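DegQ (Legionella fallonii, PDB 3PV2) probably cleaves misfolded proteins as an HtrA-family serine protease and chaperone that encloses its substrates in large twelve-subunit assemblies. Local coordinates at residues 367-375 against 387-397; 431-439 against 443-451. All coordinates share one frame; numbering follows the deposited sequence.

Interaction 1: 367-375 against 387-397; sequences LYGLALRAF and GVQVVGASENS
Leu370 CD2 and Ala393 CB meet at 3.4 Å, closer than two methyls normally come. With Leu372, Val388 and Val390 they line one face of the two-stranded ribbon, most of it buried. Leu372 and Val390 run alongside each other, with CD2 of the leucine 4.1 Å from CG2 of the valine. The strands form the first hairpin of the second PDZ domain, interrupted by a classic beta bulge: Val391 and Gly392 stand opposite the single Ala371. Ala371 O takes a 2.7 Å bond from Val391 N and a weak one from Gly392 N. The other face is more polar and partly solvent-exposed. There Arg373 NE gives OE1 of Gln389 a nearly straight 2.6 Å bond (171°), with the oxygen in the guanidinium plane. Gln389 reaches this point with its chain extended, CG opposite the backbone N (chi1 176°), and its NE2 lies 3.6 Å from Phe375 CE1. The contact is looser at exposed Val391, which lays CG2 against Arg373 CG; Gln377 of a second subunit packs on Val391. It is loose too at the loop end, where Asn396 ND2 meets the Tyr368 ring at its edge and bonds OH only weakly; Glu357 is the stronger partner of that hydroxyl.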
loop_
_atom_site.group_PDB
_atom_site.type_symbol
_atom_site.label_atom_id
_atom_site.label_comp_id
_atom_site.label_asym_id
_atom_site.label_seq_id
_atom_site.Cartn_x
_atom_site.Cartn_y
_atom_site.Cartn_z
ATOM N N LEU B 367 18.760 -33.315 41.627
ATOM C CA LEU B 367 19.545 -33.106 40.373
ATOM C C LEU B 367 18.838 -33.697 39.168
ATOM O O LEU B 367 19.370 -33.610 38.034
ATOM C CB LEU B 367 20.901 -33.802 40.522
ATOM C CG LEU B 367 21.755 -33.254 41.727
ATOM C CD1 LEU B 367 23.163 -33.892 41.683
ATOM C CD2 LEU B 367 21.829 -31.683 41.753
ATOM N N TYR B 368 17.679 -34.339 39.400
ATOM C CA TYR B 368 16.857 -34.842 38.293
ATOM C C TYR B 368 16.673 -33.785 37.173
ATOM O O TYR B 368 16.283 -32.668 37.429
ATOM C CB TYR B 368 15.466 -35.327 38.785
ATOM C CG TYR B 368 14.527 -35.574 37.626
ATOM C CD1 TYR B 368 14.549 -36.798 36.935
ATOM C CD2 TYR B 368 13.656 -34.566 37.181
ATOM C CE1 TYR B 368 13.721 -37.029 35.826
ATOM C CE2 TYR B 368 12.848 -34.767 36.033
ATOM C CZ TYR B 368 12.880 -36.012 35.371
ATOM O OH TYR B 368 12.049 -36.203 34.260
ATOM N N GLY B 369 16.937 -34.181 35.917
ATOM C CA GLY B 369 16.653 -33.326 34.759
ATOM C C GLY B 369 17.739 -32.319 34.479
ATOM O O GLY B 369 17.564 -31.485 33.577
ATOM N N LEU B 370 18.836 -32.329 35.237
ATOM C CA LEU B 370 19.905 -31.362 34.990
ATOM C C LEU B 370 21.062 -32.014 34.221
ATOM O O LEU B 370 21.509 -33.127 34.599
ATOM C CB LEU B 370 20.431 -30.796 36.305
ATOM C CG LEU B 370 19.343 -30.106 37.234
ATOM C CD1 LEU B 370 20.065 -29.647 38.518
ATOM C CD2 LEU B 370 18.550 -28.949 36.518
ATOM N N ALA B 371 21.524 -31.331 33.170
ATOM C CA ALA B 371 22.703 -31.721 32.435
ATOM C C ALA B 371 23.829 -30.916 33.044
ATOM O O ALA B 371 23.744 -29.692 33.187
ATOM C CB ALA B 371 22.518 -31.397 30.889
ATOM N N LEU B 372 24.847 -31.600 33.494
ATOM C CA LEU B 372 25.830 -31.025 34.412
ATOM C C LEU B 372 27.235 -31.372 33.901
ATOM O O LEU B 372 27.456 -32.503 33.501
ATOM C CB LEU B 372 25.673 -31.680 35.802
ATOM C CG LEU B 372 24.339 -31.489 36.522
ATOM C CD1 LEU B 372 24.272 -32.309 37.809
ATOM C CD2 LEU B 372 24.097 -30.080 36.790
ATOM N N ARG B 373 28.165 -30.447 33.942
ATOM C CA ARG B 373 29.544 -30.760 33.620
ATOM C C ARG B 373 30.456 -29.990 34.522
ATOM O O ARG B 373 30.103 -28.918 34.989
ATOM C CB ARG B 373 29.866 -30.457 32.154
ATOM C CG ARG B 373 29.841 -28.977 31.816
ATOM C CD ARG B 373 30.663 -28.613 30.549
ATOM N NE ARG B 373 31.236 -27.264 30.687
ATOM C CZ ARG B 373 32.531 -26.960 30.571
ATOM N NH1 ARG B 373 33.428 -27.894 30.279
ATOM N NH2 ARG B 373 32.933 -25.713 30.718
ATOM N N ALA B 374 31.620 -30.547 34.788
ATOM C CA ALA B 374 32.682 -29.854 35.540
ATOM C C ALA B 374 33.113 -28.555 34.821
ATOM O O ALA B 374 33.070 -28.473 33.623
ATOM C CB ALA B 374 33.921 -30.781 35.670
ATOM N N PHE B 375 33.579 -27.580 35.579
ATOM C CA PHE B 375 33.830 -26.240 35.080
ATOM C C PHE B 375 34.923 -25.618 35.919
ATOM O O PHE B 375 34.875 -25.617 37.178
ATOM C CB PHE B 375 32.545 -25.421 35.308
ATOM C CG PHE B 375 32.576 -24.019 34.765
ATOM C CD1 PHE B 375 32.307 -23.773 33.436
ATOM C CD2 PHE B 375 32.871 -23.000 35.552
ATOM C CE1 PHE B 375 32.283 -22.465 32.943
ATOM C CE2 PHE B 375 32.866 -21.686 35.080
ATOM C CZ PHE B 375 32.558 -21.440 33.759
ATOM N N GLY B 387 33.457 -25.220 39.749
ATOM C CA GLY B 387 32.091 -25.574 40.081
ATOM C C GLY B 387 31.553 -26.518 39.047
ATOM O O GLY B 387 32.309 -27.133 38.310
ATOM N N VAL B 388 30.242 -26.620 39.033
ATOM C CA VAL B 388 29.556 -27.504 38.083
ATOM C C VAL B 388 28.635 -26.644 37.284
ATOM O O VAL B 388 27.769 -25.953 37.855
ATOM C CB VAL B 388 28.748 -28.593 38.809
ATOM C CG1 VAL B 388 27.771 -29.307 37.830
ATOM C CG2 VAL B 388 29.712 -29.618 39.394
ATOM N N GLN B 389 28.809 -26.649 35.978
ATOM C CA GLN B 389 27.988 -25.878 35.090
ATOM C C GLN B 389 26.760 -26.610 34.751
ATOM O O GLN B 389 26.815 -27.818 34.425
ATOM C CB GLN B 389 28.753 -25.589 33.818
ATOM C CG GLN B 389 28.017 -24.883 32.756
ATOM C CD GLN B 389 28.938 -24.499 31.622
ATOM O OE1 GLN B 389 29.524 -25.363 30.955
ATOM N NE2 GLN B 389 29.070 -23.235 31.395
ATOM N N VAL B 390 25.622 -25.907 34.788
ATOM C CA VAL B 390 24.348 -26.537 34.394
ATOM C C VAL B 390 24.180 -26.244 32.896
ATOM O O VAL B 390 23.951 -25.116 32.484
ATOM C CB VAL B 390 23.165 -25.944 35.121
ATOM C CG1 VAL B 390 21.857 -26.590 34.614
ATOM C CG2 VAL B 390 23.344 -26.072 36.699
ATOM N N VAL B 391 24.328 -27.262 32.070
ATOM C CA VAL B 391 24.322 -27.092 30.648
ATOM C C VAL B 391 22.885 -27.103 30.212
ATOM O O VAL B 391 22.553 -26.482 29.235
ATOM C CB VAL B 391 25.003 -28.370 30.031
ATOM C CG1 VAL B 391 24.906 -28.433 28.431
ATOM C CG2 VAL B 391 26.431 -28.418 30.488
ATOM N N GLY B 392 22.024 -27.847 30.917
ATOM C CA GLY B 392 20.614 -27.921 30.563
ATOM C C GLY B 392 19.810 -28.213 31.829
ATOM O O GLY B 392 20.316 -28.780 32.795
ATOM N N ALA B 393 18.538 -27.828 31.828
ATOM C CA ALA B 393 17.646 -28.142 32.934
ATOM C C ALA B 393 16.249 -28.324 32.413
ATOM O O ALA B 393 15.709 -27.404 31.817
ATOM C CB ALA B 393 17.698 -26.974 33.914
ATOM N N SER B 394 15.622 -29.477 32.595
ATOM C CA SER B 394 14.297 -29.594 32.069
ATOM C C SER B 394 13.362 -28.728 32.887
ATOM O O SER B 394 13.519 -28.521 34.080
ATOM C CB SER B 394 13.806 -31.045 32.056
ATOM O OG SER B 394 13.826 -31.566 33.336
ATOM N N GLU B 395 12.360 -28.208 32.231
ATOM C CA GLU B 395 11.413 -27.371 32.911
ATOM C C GLU B 395 10.535 -28.135 33.914
ATOM O O GLU B 395 9.953 -27.512 34.781
ATOM C CB GLU B 395 10.615 -26.600 31.863
ATOM C CG GLU B 395 11.634 -25.901 30.968
ATOM C CD GLU B 395 11.052 -25.100 29.870
ATOM O OE1 GLU B 395 11.666 -25.119 28.766
ATOM O OE2 GLU B 395 10.007 -24.456 30.121
ATOM N N ASN B 396 10.471 -29.461 33.835
ATOM C CA ASN B 396 9.818 -30.224 34.884
ATOM C C ASN B 396 10.758 -30.539 36.110
ATOM O O ASN B 396 10.436 -31.314 36.974
ATOM C CB ASN B 396 9.141 -31.501 34.323
ATOM C CG ASN B 396 10.149 -32.555 33.842
ATOM O OD1 ASN B 396 11.281 -32.228 33.456
ATOM N ND2 ASN B 396 9.756 -33.832 33.910
ATOM N N SER B 397 11.933 -29.955 36.213
ATOM C CA SER B 397 12.800 -30.402 37.321
ATOM C C SER B 397 12.620 -29.595 38.584
ATOM O O SER B 397 12.169 -28.446 38.537
ATOM C CB SER B 397 14.236 -30.358 36.820
ATOM O OG SER B 397 14.607 -29.019 36.443
#

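Interaction 2: 431-439 against 443-451; sequences KKKELLVQV and PGSMYLLVI
This is a regular antiparallel hairpin at the C-terminal end of the chain, on the edge of the second PDZ domain's sheet. Six backbone hydrogen bonds join it, two each at the pairs Leu435–Val450, Val437–Leu448 and Val439–Met446. The straightest runs from Val439 N to Met446 O, 2.8 Å at 176°. One face is aliphatic. Val437 CG2 meets Leu448 CB at 3.7 Å. Val439 crosses Leu448 at about a right angle, its CG2 3.6 Å from Leu448 CD2. The other face carries Tyr447. Gln438 lies over one face of its ring, CG 4.2 Å from the centroid in a CH-pi contact, and the amide is stacked on the ring with the planes 15° apart. Gln438 is fully extended (chi1 -177°), which carries the amide out along the ring to its OH end. The amide is gripped at both ends: OE1 bonds Ser412 of the same chain, and NE2 bonds Ser287 O of a fourth subunit. Gln265 of that subunit takes up Tyr447 N. The chemistry thus divides: aliphatic packing reaches helix 398-402 through Val450 and strand 409-413 through Val439, while a mixed face, with Gln438 and Tyr447 beside Leu436 and Leu449, meets a fourth subunit.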
loop_
_atom_site.group_PDB
_atom_site.type_symbol
_atom_site.label_atom_id
_atom_site.label_comp_id
_atom_site.label_asym_id
_atom_site.label_seq_id
_atom_site.Cartn_x
_atom_site.Cartn_y
_atom_site.Cartn_z
ATOM N N LYS B 431 20.888 -34.426 52.491
ATOM C CA LYS B 431 19.587 -34.236 53.254
ATOM C C LYS B 431 18.506 -34.746 52.359
ATOM O O LYS B 431 18.623 -34.687 51.107
ATOM C CB LYS B 431 19.203 -32.783 53.668
ATOM C CG LYS B 431 20.308 -31.892 54.246
ATOM C CD LYS B 431 19.838 -30.416 54.399
ATOM C CE LYS B 431 20.994 -29.377 54.099
ATOM N NZ LYS B 431 20.619 -28.119 53.266
ATOM N N LYS B 432 17.479 -35.294 52.963
ATOM C CA LYS B 432 16.284 -35.637 52.177
ATOM C C LYS B 432 15.405 -34.386 51.837
ATOM O O LYS B 432 14.669 -34.416 50.863
ATOM C CB LYS B 432 15.465 -36.688 52.934
ATOM C CG LYS B 432 15.998 -38.163 52.720
ATOM C CD LYS B 432 15.555 -38.773 51.353
ATOM C CE LYS B 432 15.400 -40.312 51.360
ATOM N NZ LYS B 432 16.685 -41.054 51.204
ATOM N N LYS B 433 15.429 -33.322 52.647
ATOM C CA LYS B 433 14.412 -32.286 52.474
ATOM C C LYS B 433 14.780 -31.234 51.381
ATOM O O LYS B 433 13.955 -30.810 50.631
ATOM C CB LYS B 433 14.206 -31.557 53.777
ATOM C CG LYS B 433 13.313 -30.316 53.644
ATOM C CD LYS B 433 12.704 -29.833 55.023
ATOM C CE LYS B 433 11.159 -29.648 54.946
ATOM N NZ LYS B 433 10.418 -30.955 54.766
ATOM N N GLU B 434 16.017 -30.818 51.316
ATOM C CA GLU B 434 16.339 -29.721 50.442
ATOM C C GLU B 434 17.792 -29.704 50.147
ATOM O O GLU B 434 18.596 -30.350 50.872
ATOM C CB GLU B 434 15.995 -28.466 51.150
ATOM C CG GLU B 434 16.844 -28.432 52.370
ATOM C CD GLU B 434 16.280 -27.540 53.474
ATOM O OE1 GLU B 434 15.081 -27.158 53.431
ATOM O OE2 GLU B 434 17.074 -27.270 54.367
ATOM N N LEU B 435 18.145 -29.028 49.074
ATOM C CA LEU B 435 19.508 -28.796 48.733
ATOM C C LEU B 435 19.680 -27.314 48.507
ATOM O O LEU B 435 19.049 -26.712 47.650
ATOM C CB LEU B 435 19.883 -29.564 47.453
ATOM C CG LEU B 435 21.282 -29.308 46.851
ATOM C CD1 LEU B 435 22.421 -29.738 47.732
ATOM C CD2 LEU B 435 21.509 -30.008 45.469
ATOM N N LEU B 436 20.621 -26.736 49.252
ATOM C CA LEU B 436 20.949 -25.347 49.113
ATOM C C LEU B 436 22.073 -25.196 48.112
ATOM O O LEU B 436 23.135 -25.778 48.291
ATOM C CB LEU B 436 21.375 -24.785 50.464
ATOM C CG LEU B 436 21.818 -23.323 50.396
ATOM C CD1 LEU B 436 20.588 -22.509 50.231
ATOM C CD2 LEU B 436 22.635 -22.962 51.696
ATOM N N VAL B 437 21.829 -24.501 47.003
ATOM C CA VAL B 437 22.896 -24.324 45.972
ATOM C C VAL B 437 23.199 -22.833 45.833
ATOM O O VAL B 437 22.328 -21.952 46.029
ATOM C CB VAL B 437 22.538 -24.889 44.632
ATOM C CG1 VAL B 437 22.061 -26.305 44.808
ATOM C CG2 VAL B 437 21.369 -24.151 44.080
ATOM N N GLN B 438 24.475 -22.526 45.751
ATOM C CA GLN B 438 24.875 -21.198 45.402
ATOM C C GLN B 438 25.251 -21.192 43.931
ATOM O O GLN B 438 26.131 -21.941 43.512
ATOM C CB GLN B 438 26.115 -20.782 46.216
ATOM C CG GLN B 438 26.548 -19.380 45.944
ATOM C CD GLN B 438 27.770 -18.990 46.753
ATOM O OE1 GLN B 438 28.434 -19.869 47.301
ATOM N NE2 GLN B 438 28.160 -17.694 46.719
ATOM N N VAL B 439 24.569 -20.361 43.136
ATOM C CA VAL B 439 24.796 -20.327 41.693
ATOM C C VAL B 439 25.392 -19.020 41.268
ATOM O O VAL B 439 24.999 -17.964 41.778
ATOM C CB VAL B 439 23.517 -20.590 40.829
ATOM C CG1 VAL B 439 22.963 -22.102 40.929
ATOM C CG2 VAL B 439 22.414 -19.598 41.041
ATOM N N PRO B 443 27.524 -11.923 36.111
ATOM C CA PRO B 443 28.371 -11.206 37.067
ATOM C C PRO B 443 27.866 -11.322 38.474
ATOM O O PRO B 443 28.558 -10.860 39.391
ATOM C CB PRO B 443 28.270 -9.737 36.599
ATOM C CG PRO B 443 26.894 -9.632 36.005
ATOM C CD PRO B 443 26.460 -11.058 35.577
ATOM N N GLY B 444 26.693 -11.950 38.665
ATOM C CA GLY B 444 26.124 -12.039 40.015
ATOM C C GLY B 444 26.006 -13.481 40.524
ATOM O O GLY B 444 26.529 -14.397 39.956
ATOM N N SER B 445 25.317 -13.659 41.619
ATOM C CA SER B 445 25.234 -14.944 42.282
ATOM C C SER B 445 23.955 -14.947 43.033
ATOM O O SER B 445 23.456 -13.897 43.382
ATOM C CB SER B 445 26.407 -15.099 43.235
ATOM O OG SER B 445 27.619 -15.445 42.560
ATOM N N MET B 446 23.460 -16.122 43.360
ATOM C CA MET B 446 22.391 -16.250 44.308
ATOM C C MET B 446 22.299 -17.623 44.960
ATOM O O MET B 446 22.730 -18.618 44.374
ATOM C CB MET B 446 21.040 -15.915 43.713
ATOM C CG MET B 446 20.690 -16.700 42.496
ATOM S SD MET B 446 19.131 -15.954 41.831
ATOM C CE MET B 446 18.555 -15.006 43.257
ATOM N N TYR B 447 21.698 -17.639 46.153
ATOM C CA TYR B 447 21.396 -18.873 46.800
ATOM C C TYR B 447 19.979 -19.361 46.434
ATOM O O TYR B 447 19.078 -18.547 46.416
ATOM C CB TYR B 447 21.495 -18.764 48.335
ATOM C CG TYR B 447 22.905 -18.725 48.848
ATOM C CD1 TYR B 447 23.578 -19.909 49.165
ATOM C CD2 TYR B 447 23.534 -17.500 49.143
ATOM C CE1 TYR B 447 24.874 -19.896 49.652
ATOM C CE2 TYR B 447 24.795 -17.460 49.646
ATOM C CZ TYR B 447 25.484 -18.663 49.921
ATOM O OH TYR B 447 26.729 -18.631 50.486
ATOM N N LEU B 448 19.805 -20.665 46.166
ATOM C CA LEU B 448 18.485 -21.180 45.733
ATOM C C LEU B 448 18.276 -22.414 46.557
ATOM O O LEU B 448 19.235 -23.103 46.842
ATOM C CB LEU B 448 18.663 -21.635 44.301
ATOM C CG LEU B 448 18.312 -20.715 43.158
ATOM C CD1 LEU B 448 17.909 -19.313 43.546
ATOM C CD2 LEU B 448 19.191 -20.896 41.979
ATOM N N LEU B 449 17.060 -22.751 46.911
ATOM C CA LEU B 449 16.842 -23.961 47.638
ATOM C C LEU B 449 16.090 -24.877 46.760
ATOM O O LEU B 449 15.048 -24.538 46.325
ATOM C CB LEU B 449 15.966 -23.649 48.822
ATOM C CG LEU B 449 16.663 -23.522 50.160
ATOM C CD1 LEU B 449 15.584 -23.129 51.213
ATOM C CD2 LEU B 449 17.281 -24.901 50.557
ATOM N N VAL B 450 16.651 -26.014 46.442
ATOM C CA VAL B 450 16.009 -26.966 45.621
ATOM C C VAL B 450 15.296 -27.960 46.553
ATOM O O VAL B 450 15.891 -28.498 47.464
ATOM C CB VAL B 450 17.065 -27.717 44.813
ATOM C CG1 VAL B 450 16.311 -28.753 43.879
ATOM C CG2 VAL B 450 17.924 -26.688 44.007
ATOM N N ILE B 451 14.000 -28.158 46.352
ATOM C CA ILE B 451 13.229 -28.960 47.310
ATOM C C ILE B 451 12.361 -29.919 46.536
ATOM O O ILE B 451 12.005 -30.967 47.052
ATOM C CB ILE B 451 12.285 -28.129 48.193
ATOM C CG1 ILE B 451 11.350 -27.254 47.362
ATOM C CG2 ILE B 451 13.045 -27.185 49.265
ATOM C CD1 ILE B 451 10.396 -26.370 48.288
ATOM O OXT ILE B 451 11.947 -29.658 45.409
#

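How the interactions relate
Both interactions are hairpins of one PDZ sheet, and strand 409-413 lies between them, bonded to 384-393 on one side and 435-441 on the other. Their centres are about 13 Å apart. They touch directly where Leu367 CD2 packs against Leu435 CD2, at 4.1 Å. Each is part core and part surface. Interaction 1 includes a bulge and an arginine-glutamine bond; interaction 2 is regular and stacks an amide on a ring. Each also meets other chains. The main ones differ, while a third subunit touches the edge of both. A second subunit hydrogen-bonds to the backbone of Leu372 and packs along 371-373; a fourth bonds to the Gln438 side chain and Tyr447 N.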